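Local coordinates for PA14 domain-containing protein (Clostridium clariflavum, PDB 6QDI), which probably senses plant-biomass polysaccharides outside the cell, through tandem calcium-binding PA14 domains of a membrane-bound RsgI-type anti-sigma factor, at residues A[59-65]-A[121-127]; A[169-173]-A[189-193]; A[212-216]-A[248-252]. All blocks are in the same frame, centred on the assembly; numbering follows the deposited sequence.

Contact 1 of 3, residues A[59-65]-A[121-127]; sequences EEYTFYI and LEWSSAS
Thr62 and Tyr64 pair with Ser124 and Glu122 through four backbone hydrogen bonds, which hold the two segments antiparallel, their short strand axes at 156°. Beyond this ladder, the carboxylate of Glu59 grips the turn that follows. Glu59 OE1 accepts from Ser125 OG at 2.7 Å and from Ser127 N at 2.9 Å, while Glu59 OE2 offers its syn lone pair to Ser127 OG at 2.6 Å. A water joins Glu60 O to Ala126 N. On the face carrying Thr62 and Tyr64, Tyr64 OH and Ser124 OG share a hydrogen bond of 2.7 Å, and Arg130 makes a cation-pi contact with the Tyr64 ring and a salt bridge to Glu122.

The other face is apolar: aromatic rings, with Leu121 and Ile65 packing at its far end. The Tyr61 ring carries Ser125 CB over its centre, a CH-pi contact of 3.8 Å to the centroid, and meets the six-membered ring of Trp123 with planes at 40°. Trp123 CG stands between its backbone N and carbonyl carbon (chi1 64°), which lays the indole alongside both Tyr61 and Phe63.

Three bonds to one carboxylate should restrict its rotation and favour its ionised form, coupling the strand's start to the turn.

Contact 2 of 3, residues A[169-173]-A[189-193]; sequences NPKEK and SKSIN
Glu172 OE1 is gripped by two serine hydroxyls of the loop opposite, accepting from Ser189 OG at 2.7 Å and from Ser191 OG at 2.8 Å. The two donors reach the oxygen differently: Ser189 OG comes on the syn side, 17° out of the carboxylate plane, whereas Ser191 OG approaches from above that plane, 49° out of it. The other oxygen, OE2, bonds to Tyr159 OH, so both ends of the carboxylate are held and its rotation should be restricted. Glu172 reaches this position as an extended chain, with CG opposite the backbone N (chi1 -164°).

Within the loop, Ser189 has a second task: its OG accepts from Ser191 N at 3.1 Å, closing an ST turn. The backbone bond from Ile192 N to Ser189 O, 3.0 Å long, closes an overlapping type I beta turn from Ser189 to Ile192. Ser189 therefore both shapes the loop and ties it to the strand.

Next to this polar cluster, Ile192 CD1 packs on Lys171 CB at 3.7 Å, and Lys171 CG lies 3.5 Å from Ser191 O. The lysine chain then bends at chi2 and leads away from residues 189-193; the side chain also touches Asp163. Lys171 and Glu172 both face Tyr161 of the adjacent strand, which makes a classic beta bulge. The contact thus combines a bulged edge strand with an ST turn beside the calcium site of Asp163, Asp195 and Lys197.

Contact 3 of 3, residues A[212-216]-A[248-252]; sequences GDYVF and EAISL
Tyr214 and Leu252 form the apolar centre, Leu252 CD1 lying 3.7 Å from Tyr214 CD1 and 3.9 Å from Tyr214 CG. Leu252 CB also borders the ring, 3.9 Å from Tyr214 CD1. The rings of Trp277 and Tyr214 meet with planes at about 45°, and Tyr214 OH hydrogen-bonds to Tyr210 O. Farther along the strands, Ile250 CD1 comes near the plane of the Phe216 ring at its edge, a looser contact of 4.4 Å to Phe216 CE2. On the other side of the strand, with Asp213, Val215 CG2 touches Ala249 CA at 3.7 Å; it is set beside the backbone N and opposite the carbonyl carbon.

Outside these apolar groups runs the backbone ladder. Tyr214 N to Ile250 O and the return bond from Ile250 N to Tyr214 O both measure 2.8 Å. Gly212 exchanges a second pair of bonds with Leu252. At the polar edge, Asp213 OD1 approaches Ser251 CA to 3.4 Å, without a hydrogen bond.

The short strand segments run at 130° to each other. Two hydrogen-bonded pairs flanking the non-hydrogen-bonded pair Asp213-Ser251 give the alternation of an antiparallel pair, here splayed, within the second PA14 beta-sandwich domain.

In the fold
From the N terminus, contact 1 comes first, bringing together two segments separated by 55 residues and closing a long loop within the first PA14 domain. Contacts 2 and 3 follow in series in the second domain, so none of the three loops nests in or crosses another. Contact 2 closes a short loop of 15 residues, tying the 170-176 strand to the loop before strand 198-207. Contact 3 pairs strands 212-220 and 242-252 in that domain's other sheet, closing a loop of 31 residues between its segments. Centres of contacts 1 and 3 lie about 54 Å apart, on opposite sides of the chain's centre; those of contacts 2 and 3 are about 34 Å apart.

Contact 1 of 3, residues A[59-65]-A[121-127]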
ATOM      1  N   GLU A  59     -17.122   6.485 -31.224  1.00 14.70           N
ATOM      2  CA  GLU A  59     -15.873   6.329 -31.955  1.00 14.16           C
ATOM      3  C   GLU A  59     -14.948   5.381 -31.205  1.00 13.90           C
ATOM      4  O   GLU A  59     -15.144   5.106 -30.003  1.00 15.12           O
ATOM      5  CB  GLU A  59     -15.184   7.714 -32.126  1.00 13.74           C
ATOM      6  CG  GLU A  59     -15.936   8.636 -33.063  1.00 15.28           C
ATOM      7  CD  GLU A  59     -15.308  10.006 -33.273  1.00 15.12           C
ATOM      8  OE1 GLU A  59     -14.351  10.363 -32.557  1.00 16.62           O
ATOM      9  OE2 GLU A  59     -15.829  10.746 -34.148  1.00 17.65           O
ATOM     10  N   GLU A  60     -13.968   4.850 -31.935  1.00 13.63           N
ATOM     11  CA  GLU A  60     -12.835   4.140 -31.313  1.00 13.63           C
ATOM     12  C   GLU A  60     -11.946   5.166 -30.620  1.00 13.64           C
ATOM     13  O   GLU A  60     -11.328   6.020 -31.275  1.00 14.00           O
ATOM     14  CB  GLU A  60     -12.028   3.331 -32.320  1.00 13.96           C
ATOM     15  CG  GLU A  60     -11.036   2.432 -31.622  1.00 15.38           C
ATOM     16  CD  GLU A  60     -10.253   1.542 -32.547  1.00 16.27           C
ATOM     17  OE1 GLU A  60      -9.734   2.057 -33.562  1.00 21.54           O
ATOM     18  OE2 GLU A  60     -10.089   0.339 -32.222  1.00 21.44           O
ATOM     19  N   TYR A  61     -11.827   5.012 -29.298  1.00 12.77           N
ATOM     20  CA  TYR A  61     -10.937   5.855 -28.486  1.00 11.77           C
ATOM     21  C   TYR A  61      -9.618   5.169 -28.270  1.00 11.28           C
ATOM     22  O   TYR A  61      -9.548   3.939 -28.126  1.00 12.44           O
ATOM     23  CB  TYR A  61     -11.585   6.166 -27.136  1.00 12.17           C
ATOM     24  CG  TYR A  61     -12.539   7.328 -27.214  1.00 12.33           C
ATOM     25  CD1 TYR A  61     -13.825   7.167 -27.740  1.00 13.51           C
ATOM     26  CD2 TYR A  61     -12.156   8.598 -26.824  1.00 12.17           C
ATOM     27  CE1 TYR A  61     -14.690   8.234 -27.847  1.00 13.90           C
ATOM     28  CE2 TYR A  61     -13.035   9.674 -26.931  1.00 12.76           C
ATOM     29  CZ  TYR A  61     -14.308   9.489 -27.435  1.00 13.34           C
ATOM     30  OH  TYR A  61     -15.216  10.524 -27.540  1.00 14.54           O
ATOM     31  N   THR A  62      -8.555   5.974 -28.296  1.00 10.88           N
ATOM     32  CA  THR A  62      -7.242   5.557 -27.817  1.00 10.17           C
ATOM     33  C   THR A  62      -6.971   6.224 -26.492  1.00 10.15           C
ATOM     34  O   THR A  62      -7.216   7.431 -26.361  1.00 11.24           O
ATOM     35  CB  THR A  62      -6.134   5.939 -28.808  1.00 11.14           C
ATOM     36  OG1 THR A  62      -6.424   5.335 -30.071  1.00 13.14           O
ATOM     37  CG2 THR A  62      -4.775   5.446 -28.339  1.00 11.63           C
ATOM     38  N   PHE A  63      -6.547   5.427 -25.500  1.00  9.80           N
ATOM     39  CA  PHE A  63      -6.078   5.934 -24.220  1.00  9.24           C
ATOM     40  C   PHE A  63      -4.568   5.820 -24.170  1.00  9.50           C
ATOM     41  O   PHE A  63      -4.027   4.769 -24.583  1.00 10.23           O
ATOM     42  CB  PHE A  63      -6.735   5.173 -23.050  1.00  9.06           C
ATOM     43  CG  PHE A  63      -8.215   5.486 -22.944  1.00  9.58           C
ATOM     44  CD1 PHE A  63      -9.165   4.766 -23.678  1.00  9.90           C
ATOM     45  CD2 PHE A  63      -8.655   6.532 -22.178  1.00 10.10           C
ATOM     46  CE1 PHE A  63     -10.497   5.120 -23.645  1.00 10.09           C
ATOM     47  CE2 PHE A  63      -9.976   6.859 -22.112  1.00 11.03           C
ATOM     48  CZ  PHE A  63     -10.912   6.154 -22.827  1.00 11.32           C
ATOM     49  N   TYR A  64      -3.912   6.878 -23.713  1.00  8.98           N
ATOM     50  CA  TYR A  64      -2.475   6.934 -23.626  1.00  8.90           C
ATOM     51  C   TYR A  64      -2.098   7.092 -22.161  1.00  8.41           C
ATOM     52  O   TYR A  64      -2.652   7.963 -21.470  1.00 10.35           O
ATOM     53  CB  TYR A  64      -1.898   8.139 -24.385  1.00  9.69           C
ATOM     54  CG  TYR A  64      -2.390   8.302 -25.800  1.00 10.96           C
ATOM     55  CD1 TYR A  64      -3.623   8.865 -26.070  1.00 11.48           C
ATOM     56  CD2 TYR A  64      -1.605   7.931 -26.873  1.00 12.30           C
ATOM     57  CE1 TYR A  64      -4.070   9.064 -27.372  1.00 11.61           C
ATOM     58  CE2 TYR A  64      -2.039   8.129 -28.194  1.00 12.54           C
ATOM     59  CZ  TYR A  64      -3.276   8.641 -28.421  1.00 12.40           C
ATOM     60  OH  TYR A  64      -3.676   8.819 -29.732  1.00 14.34           O
ATOM     61  N   ILE A  65      -1.107   6.324 -21.727  1.00  8.59           N
ATOM     62  CA  ILE A  65      -0.544   6.466 -20.418  1.00  8.98           C
ATOM     63  C   ILE A  65       0.944   6.741 -20.499  1.00  8.38           C
ATOM     64  O   ILE A  65       1.671   6.074 -21.218  1.00 10.25           O
ATOM     65  CB  ILE A  65      -0.871   5.243 -19.565  1.00 10.78           C
ATOM     66  CG1 ILE A  65      -2.382   5.287 -19.211  1.00 13.46           C
ATOM     67  CG2 ILE A  65      -0.095   5.271 -18.258  1.00 14.40           C
ATOM     68  CD1 ILE A  65      -2.976   4.280 -18.279  1.00 18.56           C
ATOM     69  N   LEU A 121      -3.010  10.387 -17.878  1.00  8.60           N
ATOM     70  CA  LEU A 121      -3.995   9.712 -18.763  1.00  8.86           C
ATOM     71  C   LEU A 121      -4.551  10.689 -19.795  1.00  8.78           C
ATOM     72  O   LEU A 121      -5.202  11.688 -19.429  1.00  9.44           O
ATOM     73  CB  LEU A 121      -5.155   9.152 -17.929  1.00  9.46           C
ATOM     74  CG  LEU A 121      -6.228   8.436 -18.731  1.00 10.63           C
ATOM     75  CD1 LEU A 121      -5.715   7.151 -19.341  1.00 11.89           C
ATOM     76  CD2 LEU A 121      -7.437   8.228 -17.837  1.00 12.35           C
ATOM     77  N   GLU A 122      -4.299  10.349 -21.051  1.00  8.90           N
ATOM     78  CA  GLU A 122      -4.815  11.102 -22.201  1.00  9.31           C
ATOM     79  C   GLU A 122      -5.738  10.227 -23.001  1.00  9.57           C
ATOM     80  O   GLU A 122      -5.730   8.982 -22.900  1.00  9.66           O
ATOM     81  CB  GLU A 122      -3.650  11.587 -23.102  1.00  9.63           C
ATOM     82  CG  GLU A 122      -2.708  12.565 -22.420  1.00 10.77           C
ATOM     83  CD  GLU A 122      -1.494  12.763 -23.270  1.00 11.61           C
ATOM     84  OE1 GLU A 122      -0.546  11.982 -23.117  1.00 14.77           O
ATOM     85  OE2 GLU A 122      -1.539  13.610 -24.195  1.00 12.81           O
ATOM     86  N   TRP A 123      -6.510  10.875 -23.882  1.00  9.61           N
ATOM     87  CA  TRP A 123      -7.332  10.166 -24.865  1.00 10.39           C
ATOM     88  C   TRP A 123      -7.303  10.895 -26.207  1.00 10.69           C
ATOM     89  O   TRP A 123      -6.951  12.062 -26.302  1.00 10.76           O
ATOM     90  CB  TRP A 123      -8.779   9.916 -24.380  1.00 10.30           C
ATOM     91  CG  TRP A 123      -9.654  11.113 -24.136  1.00 10.20           C
ATOM     92  CD1 TRP A 123      -9.347  12.446 -24.311  1.00 10.36           C
ATOM     93  CD2 TRP A 123     -11.011  11.061 -23.739  1.00 11.74           C
ATOM     94  NE1 TRP A 123     -10.430  13.210 -23.972  1.00 11.88           N
ATOM     95  CE2 TRP A 123     -11.470  12.382 -23.622  1.00 11.73           C
ATOM     96  CE3 TRP A 123     -11.866  10.022 -23.413  1.00 11.32           C
ATOM     97  CZ2 TRP A 123     -12.768  12.679 -23.212  1.00 12.38           C
ATOM     98  CZ3 TRP A 123     -13.156  10.313 -23.017  1.00 12.76           C
ATOM     99  CH2 TRP A 123     -13.589  11.624 -22.897  1.00 13.06           C
ATOM    100  N   SER A 124      -7.655  10.151 -27.255  1.00 10.88           N
ATOM    101  CA  SER A 124      -7.943  10.730 -28.561  1.00 11.66           C
ATOM    102  C   SER A 124      -8.988   9.839 -29.254  1.00 11.26           C
ATOM    103  O   SER A 124      -9.214   8.673 -28.909  1.00 12.61           O
ATOM    104  CB  SER A 124      -6.692  10.835 -29.421  1.00 12.53           C
ATOM    105  OG  SER A 124      -6.229   9.567 -29.840  1.00 12.82           O
ATOM    106  N   SER A 125      -9.603  10.418 -30.269  1.00 12.68           N
ATOM    107  CA  SER A 125     -10.453   9.680 -31.203  1.00 12.90           C
ATOM    108  C   SER A 125     -10.495  10.480 -32.493  1.00 13.48           C
ATOM    109  O   SER A 125      -9.895  11.561 -32.576  1.00 15.36           O
ATOM    110  CB  SER A 125     -11.836   9.493 -30.605  1.00 13.97           C
ATOM    111  OG  SER A 125     -12.613  10.686 -30.562  1.00 14.26           O
ATOM    112  N   ALA A 126     -11.244  10.025 -33.482  1.00 14.06           N
ATOM    113  CA  ALA A 126     -11.349  10.796 -34.736  1.00 15.12           C
ATOM    114  C   ALA A 126     -11.752  12.225 -34.493  1.00 13.82           C
ATOM    115  O   ALA A 126     -11.174  13.152 -35.121  1.00 17.30           O
ATOM    116  CB  ALA A 126     -12.307  10.121 -35.673  1.00 14.81           C
ATOM    117  N   SER A 127     -12.679  12.452 -33.572  1.00 14.29           N
ATOM    118  CA  SER A 127     -13.175  13.794 -33.272  1.00 15.84           C
ATOM    119  C   SER A 127     -12.621  14.420 -31.992  1.00 15.04           C
ATOM    120  O   SER A 127     -12.975  15.547 -31.645  1.00 17.91           O
ATOM    121  CB  SER A 127     -14.702  13.757 -33.184  1.00 15.93           C
ATOM    122  OG  SER A 127     -15.261  13.245 -34.391  1.00 17.15           O
TER
HETATM  123  O   HOH W   1     -11.823   7.193 -33.672  1.00 15.84           O

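Contact 2 of 3, residues A[169-173]-A[189-193]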
ATOM      1  N   ASN A 169      23.387   0.742  13.133  1.00  7.28           N
ATOM      2  CA  ASN A 169      23.383   2.026  12.419  1.00  7.26           C
ATOM      3  C   ASN A 169      21.990   2.655  12.400  1.00  7.38           C
ATOM      4  O   ASN A 169      21.398   2.883  11.334  1.00  7.57           O
ATOM      5  CB  ASN A 169      23.998   1.932  11.024  1.00  7.74           C
ATOM      6  CG  ASN A 169      24.528   3.273  10.527  1.00  8.38           C
ATOM      7  OD1 ASN A 169      24.555   4.260  11.265  1.00  9.40           O
ATOM      8  ND2 ASN A 169      24.912   3.327   9.258  1.00  9.17           N
ATOM      9  N   PRO A 170      21.433   2.921  13.582  1.00  7.33           N
ATOM     10  CA  PRO A 170      20.088   3.487  13.657  1.00  7.48           C
ATOM     11  C   PRO A 170      20.032   4.880  13.013  1.00  7.51           C
ATOM     12  O   PRO A 170      20.925   5.701  13.199  1.00  8.39           O
ATOM     13  CB  PRO A 170      19.842   3.628  15.169  1.00  7.88           C
ATOM     14  CG  PRO A 170      21.228   3.721  15.761  1.00  8.68           C
ATOM     15  CD  PRO A 170      22.034   2.781  14.930  1.00  8.01           C
ATOM     16  N   LYS A 171      18.937   5.155  12.318  1.00  7.31           N
ATOM     17  CA  LYS A 171      18.734   6.473  11.652  1.00  7.57           C
ATOM     18  C   LYS A 171      17.427   7.162  12.022  1.00  8.20           C
ATOM     19  O   LYS A 171      17.315   8.356  11.822  1.00  9.51           O
ATOM     20  CB  LYS A 171      18.822   6.346  10.139  1.00  7.93           C
ATOM     21  CG  LYS A 171      20.169   5.889   9.587  1.00  8.45           C
ATOM     22  CD  LYS A 171      21.304   6.900   9.854  1.00  9.21           C
ATOM     23  CE  LYS A 171      22.634   6.370   9.395  1.00 10.19           C
ATOM     24  NZ  LYS A 171      23.688   7.394   9.507  1.00 12.04           N
ATOM     25  N   GLU A 172      16.441   6.454  12.568  1.00  7.90           N
ATOM     26  CA  GLU A 172      15.168   7.093  12.824  1.00  7.71           C
ATOM     27  C   GLU A 172      14.392   6.265  13.839  1.00  7.52           C
ATOM     28  O   GLU A 172      14.538   5.023  13.869  1.00  8.58           O
ATOM     29  CB  GLU A 172      14.372   7.182  11.530  1.00  8.40           C
ATOM     30  CG  GLU A 172      13.196   8.149  11.540  1.00  8.21           C
ATOM     31  CD  GLU A 172      12.531   8.231  10.188  1.00  8.88           C
ATOM     32  OE1 GLU A 172      13.187   8.724   9.283  1.00  9.43           O
ATOM     33  OE2 GLU A 172      11.396   7.729  10.006  1.00 10.61           O
ATOM     34  N   LYS A 173      13.522   6.935  14.591  1.00  7.59           N
ATOM     35  CA  LYS A 173      12.594   6.272  15.480  1.00  7.58           C
ATOM     36  C   LYS A 173      11.286   7.002  15.437  1.00  7.48           C
ATOM     37  O   LYS A 173      11.229   8.166  15.028  1.00  9.15           O
ATOM     38  CB  LYS A 173      13.136   6.182  16.903  1.00 10.10           C
ATOM     39  CG  LYS A 173      13.447   7.487  17.590  1.00 12.84           C
ATOM     40  CD  LYS A 173      14.167   7.271  18.920  1.00 16.97           C
ATOM     41  CE  LYS A 173      14.333   8.592  19.664  1.00 24.75           C
ATOM     42  NZ  LYS A 173      15.253   9.520  18.956  1.00 29.77           N
ATOM     43  N   SER A 189      12.237   4.912   5.144  1.00  8.04           N
ATOM     44  CA  SER A 189      12.281   6.359   5.244  1.00  8.80           C
ATOM     45  C   SER A 189      13.394   6.800   4.334  1.00  8.75           C
ATOM     46  O   SER A 189      14.334   6.030   4.084  1.00  8.86           O
ATOM     47  CB  SER A 189      12.589   6.806   6.680  1.00  9.28           C
ATOM     48  OG  SER A 189      12.769   8.188   6.710  1.00 10.22           O
ATOM     49  N   LYS A 190      13.353   8.046   3.881  1.00  9.56           N
ATOM     50  CA  LYS A 190      14.503   8.615   3.176  1.00 10.04           C
ATOM     51  C   LYS A 190      15.721   8.722   4.069  1.00 10.77           C
ATOM     52  O   LYS A 190      16.811   8.918   3.544  1.00 11.24           O
ATOM     53  CB  LYS A 190      14.183   9.975   2.543  1.00 10.65           C
ATOM     54  CG  LYS A 190      13.259   9.871   1.345  1.00 10.84           C
ATOM     55  CD  LYS A 190      12.853  11.238   0.864  1.00 12.09           C
ATOM     56  CE  LYS A 190      11.854  11.181  -0.270  1.00 13.12           C
ATOM     57  NZ  LYS A 190      12.500  11.228  -1.579  1.00 16.05           N
ATOM     58  N   SER A 191      15.574   8.614   5.395  1.00  9.48           N
ATOM     59  CA  SER A 191      16.735   8.572   6.270  1.00  9.51           C
ATOM     60  C   SER A 191      17.531   7.280   6.168  1.00  8.99           C
ATOM     61  O   SER A 191      18.629   7.191   6.687  1.00 10.01           O
ATOM     62  CB  SER A 191      16.302   8.784   7.722  1.00 11.11           C
ATOM     63  OG  SER A 191      15.502   7.708   8.167  1.00 11.40           O
ATOM     64  N   ILE A 192      16.974   6.272   5.483  1.00  8.56           N
ATOM     65  CA  ILE A 192      17.571   4.944   5.298  1.00  8.64           C
ATOM     66  C   ILE A 192      18.025   4.825   3.858  1.00  8.39           C
ATOM     67  O   ILE A 192      17.237   4.970   2.923  1.00  9.50           O
ATOM     68  CB  ILE A 192      16.582   3.837   5.698  1.00  7.94           C
ATOM     69  CG1 ILE A 192      16.189   3.987   7.173  1.00  7.62           C
ATOM     70  CG2 ILE A 192      17.106   2.458   5.389  1.00  7.81           C
ATOM     71  CD1 ILE A 192      17.276   3.596   8.176  1.00  8.50           C
ATOM     72  N   ASN A 193      19.308   4.564   3.663  1.00  9.06           N
ATOM     73  CA  ASN A 193      19.869   4.440   2.331  1.00  8.90           C
ATOM     74  C   ASN A 193      19.096   3.403   1.501  1.00  8.86           C
ATOM     75  O   ASN A 193      18.717   2.330   2.002  1.00  8.61           O
ATOM     76  CB  ASN A 193      21.332   4.057   2.403  1.00  9.90           C
ATOM     77  CG  ASN A 193      22.024   4.219   1.071  1.00 13.56           C
ATOM     78  OD1 ASN A 193      21.999   5.269   0.460  1.00 20.17           O
ATOM     79  ND2 ASN A 193      22.585   3.163   0.612  1.00 17.99           N
TER

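Contact 3 of 3, residues A[212-216]-A[248-252]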
ATOM      1  N   GLY A 212     -10.442 -15.176  24.036  1.00  8.82           N
ATOM      2  CA  GLY A 212     -10.416 -16.381  23.193  1.00  9.83           C
ATOM      3  C   GLY A 212      -9.020 -16.654  22.685  1.00  8.97           C
ATOM      4  O   GLY A 212      -8.047 -16.136  23.210  1.00  9.59           O
ATOM      5  N   ASP A 213      -8.924 -17.525  21.685  1.00  9.62           N
ATOM      6  CA  ASP A 213      -7.674 -18.003  21.137  1.00  9.98           C
ATOM      7  C   ASP A 213      -7.266 -17.208  19.901  1.00  9.94           C
ATOM      8  O   ASP A 213      -8.098 -16.936  19.035  1.00 10.58           O
ATOM      9  CB  ASP A 213      -7.755 -19.484  20.749  1.00 11.08           C
ATOM     10  CG  ASP A 213      -7.566 -20.452  21.918  1.00 12.61           C
ATOM     11  OD1 ASP A 213      -7.706 -20.095  23.098  1.00 12.14           O
ATOM     12  OD2 ASP A 213      -7.236 -21.612  21.649  1.00 17.94           O
ATOM     13  N   TYR A 214      -5.983 -16.841  19.875  1.00  8.96           N
ATOM     14  CA  TYR A 214      -5.401 -16.041  18.800  1.00  9.13           C
ATOM     15  C   TYR A 214      -4.226 -16.771  18.182  1.00  9.04           C
ATOM     16  O   TYR A 214      -3.493 -17.470  18.851  1.00 10.08           O
ATOM     17  CB  TYR A 214      -4.940 -14.692  19.320  1.00  9.18           C
ATOM     18  CG  TYR A 214      -6.051 -13.783  19.775  1.00  9.24           C
ATOM     19  CD1 TYR A 214      -6.733 -14.018  20.971  1.00  9.06           C
ATOM     20  CD2 TYR A 214      -6.393 -12.650  19.061  1.00  8.77           C
ATOM     21  CE1 TYR A 214      -7.752 -13.181  21.384  1.00  8.52           C
ATOM     22  CE2 TYR A 214      -7.374 -11.802  19.468  1.00  8.62           C
ATOM     23  CZ  TYR A 214      -8.070 -12.056  20.648  1.00  8.25           C
ATOM     24  OH  TYR A 214      -9.078 -11.197  21.035  1.00  8.78           O
ATOM     25  N   VAL A 215      -4.017 -16.510  16.896  1.00  8.70           N
ATOM     26  CA  VAL A 215      -2.792 -16.902  16.181  1.00  8.51           C
ATOM     27  C   VAL A 215      -2.233 -15.637  15.532  1.00  8.12           C
ATOM     28  O   VAL A 215      -2.974 -14.893  14.934  1.00  9.34           O
ATOM     29  CB  VAL A 215      -3.111 -17.973  15.100  1.00  9.91           C
ATOM     30  CG1 VAL A 215      -1.902 -18.243  14.229  1.00  9.67           C
ATOM     31  CG2 VAL A 215      -3.562 -19.271  15.781  1.00 10.87           C
ATOM     32  N   PHE A 216      -0.920 -15.457  15.649  1.00  8.00           N
ATOM     33  CA  PHE A 216      -0.235 -14.365  14.954  1.00  8.31           C
ATOM     34  C   PHE A 216       0.489 -14.905  13.724  1.00  8.52           C
ATOM     35  O   PHE A 216       1.106 -15.977  13.769  1.00 10.07           O
ATOM     36  CB  PHE A 216       0.763 -13.683  15.878  1.00  9.45           C
ATOM     37  CG  PHE A 216       0.118 -13.054  17.049  1.00  9.69           C
ATOM     38  CD1 PHE A 216      -0.378 -11.766  16.955  1.00 10.33           C
ATOM     39  CD2 PHE A 216       0.021 -13.689  18.249  1.00 11.44           C
ATOM     40  CE1 PHE A 216      -0.980 -11.138  18.031  1.00 11.31           C
ATOM     41  CE2 PHE A 216      -0.600 -13.086  19.324  1.00 13.38           C
ATOM     42  CZ  PHE A 216      -1.118 -11.804  19.209  1.00 12.17           C
ATOM     43  N   GLU A 248       1.678 -20.818  17.340  1.00 10.57           N
ATOM     44  CA  GLU A 248       0.609 -21.674  17.810  1.00 11.41           C
ATOM     45  C   GLU A 248      -0.543 -20.799  18.312  1.00 11.22           C
ATOM     46  O   GLU A 248      -0.395 -19.596  18.511  1.00 12.02           O
ATOM     47  CB  GLU A 248       1.112 -22.580  18.941  1.00 13.90           C
ATOM     48  CG  GLU A 248       2.251 -23.472  18.523  1.00 16.96           C
ATOM     49  CD  GLU A 248       1.845 -24.340  17.380  1.00 22.27           C
ATOM     50  OE1 GLU A 248       0.879 -25.116  17.542  1.00 28.86           O
ATOM     51  OE2 GLU A 248       2.468 -24.239  16.305  1.00 30.90           O
ATOM     52  N   ALA A 249      -1.708 -21.397  18.514  1.00 11.67           N
ATOM     53  CA  ALA A 249      -2.813 -20.696  19.164  1.00 11.95           C
ATOM     54  C   ALA A 249      -2.471 -20.367  20.607  1.00 10.91           C
ATOM     55  O   ALA A 249      -1.839 -21.192  21.321  1.00 11.96           O
ATOM     56  CB  ALA A 249      -4.079 -21.517  19.107  1.00 13.45           C
ATOM     57  N   ILE A 250      -2.871 -19.178  21.046  1.00 10.21           N
ATOM     58  CA  ILE A 250      -2.594 -18.698  22.376  1.00 10.37           C
ATOM     59  C   ILE A 250      -3.919 -18.192  22.945  1.00  9.76           C
ATOM     60  O   ILE A 250      -4.612 -17.394  22.307  1.00 10.21           O
ATOM     61  CB  ILE A 250      -1.562 -17.554  22.357  1.00 11.75           C
ATOM     62  CG1 ILE A 250      -0.263 -17.983  21.651  1.00 12.90           C
ATOM     63  CG2 ILE A 250      -1.307 -17.103  23.793  1.00 12.61           C
ATOM     64  CD1 ILE A 250       0.672 -16.837  21.340  1.00 15.29           C
ATOM     65  N   SER A 251      -4.256 -18.695  24.131  1.00  9.57           N
ATOM     66  CA  SER A 251      -5.455 -18.247  24.843  0.55  9.43           C
ATOM     67  C   SER A 251      -5.190 -16.920  25.541  1.00  9.44           C
ATOM     68  O   SER A 251      -4.250 -16.820  26.347  1.00 11.11           O
ATOM     69  CB  SER A 251      -5.896 -19.287  25.860  0.55  9.91           C
ATOM     70  OG  SER A 251      -6.997 -18.836  26.607  0.55 11.00           O
ATOM     71  N   LEU A 252      -6.000 -15.918  25.221  1.00  8.59           N
ATOM     72  CA  LEU A 252      -5.776 -14.558  25.714  1.00  8.73           C
ATOM     73  C   LEU A 252      -7.093 -14.011  26.246  1.00  9.14           C
ATOM     74  O   LEU A 252      -8.194 -14.490  25.921  1.00  9.36           O
ATOM     75  CB  LEU A 252      -5.234 -13.677  24.584  1.00  9.35           C
ATOM     76  CG  LEU A 252      -3.871 -14.084  24.024  1.00 10.10           C
ATOM     77  CD1 LEU A 252      -3.557 -13.290  22.759  1.00  9.52           C
ATOM     78  CD2 LEU A 252      -2.771 -13.949  25.063  1.00 11.04           C
TER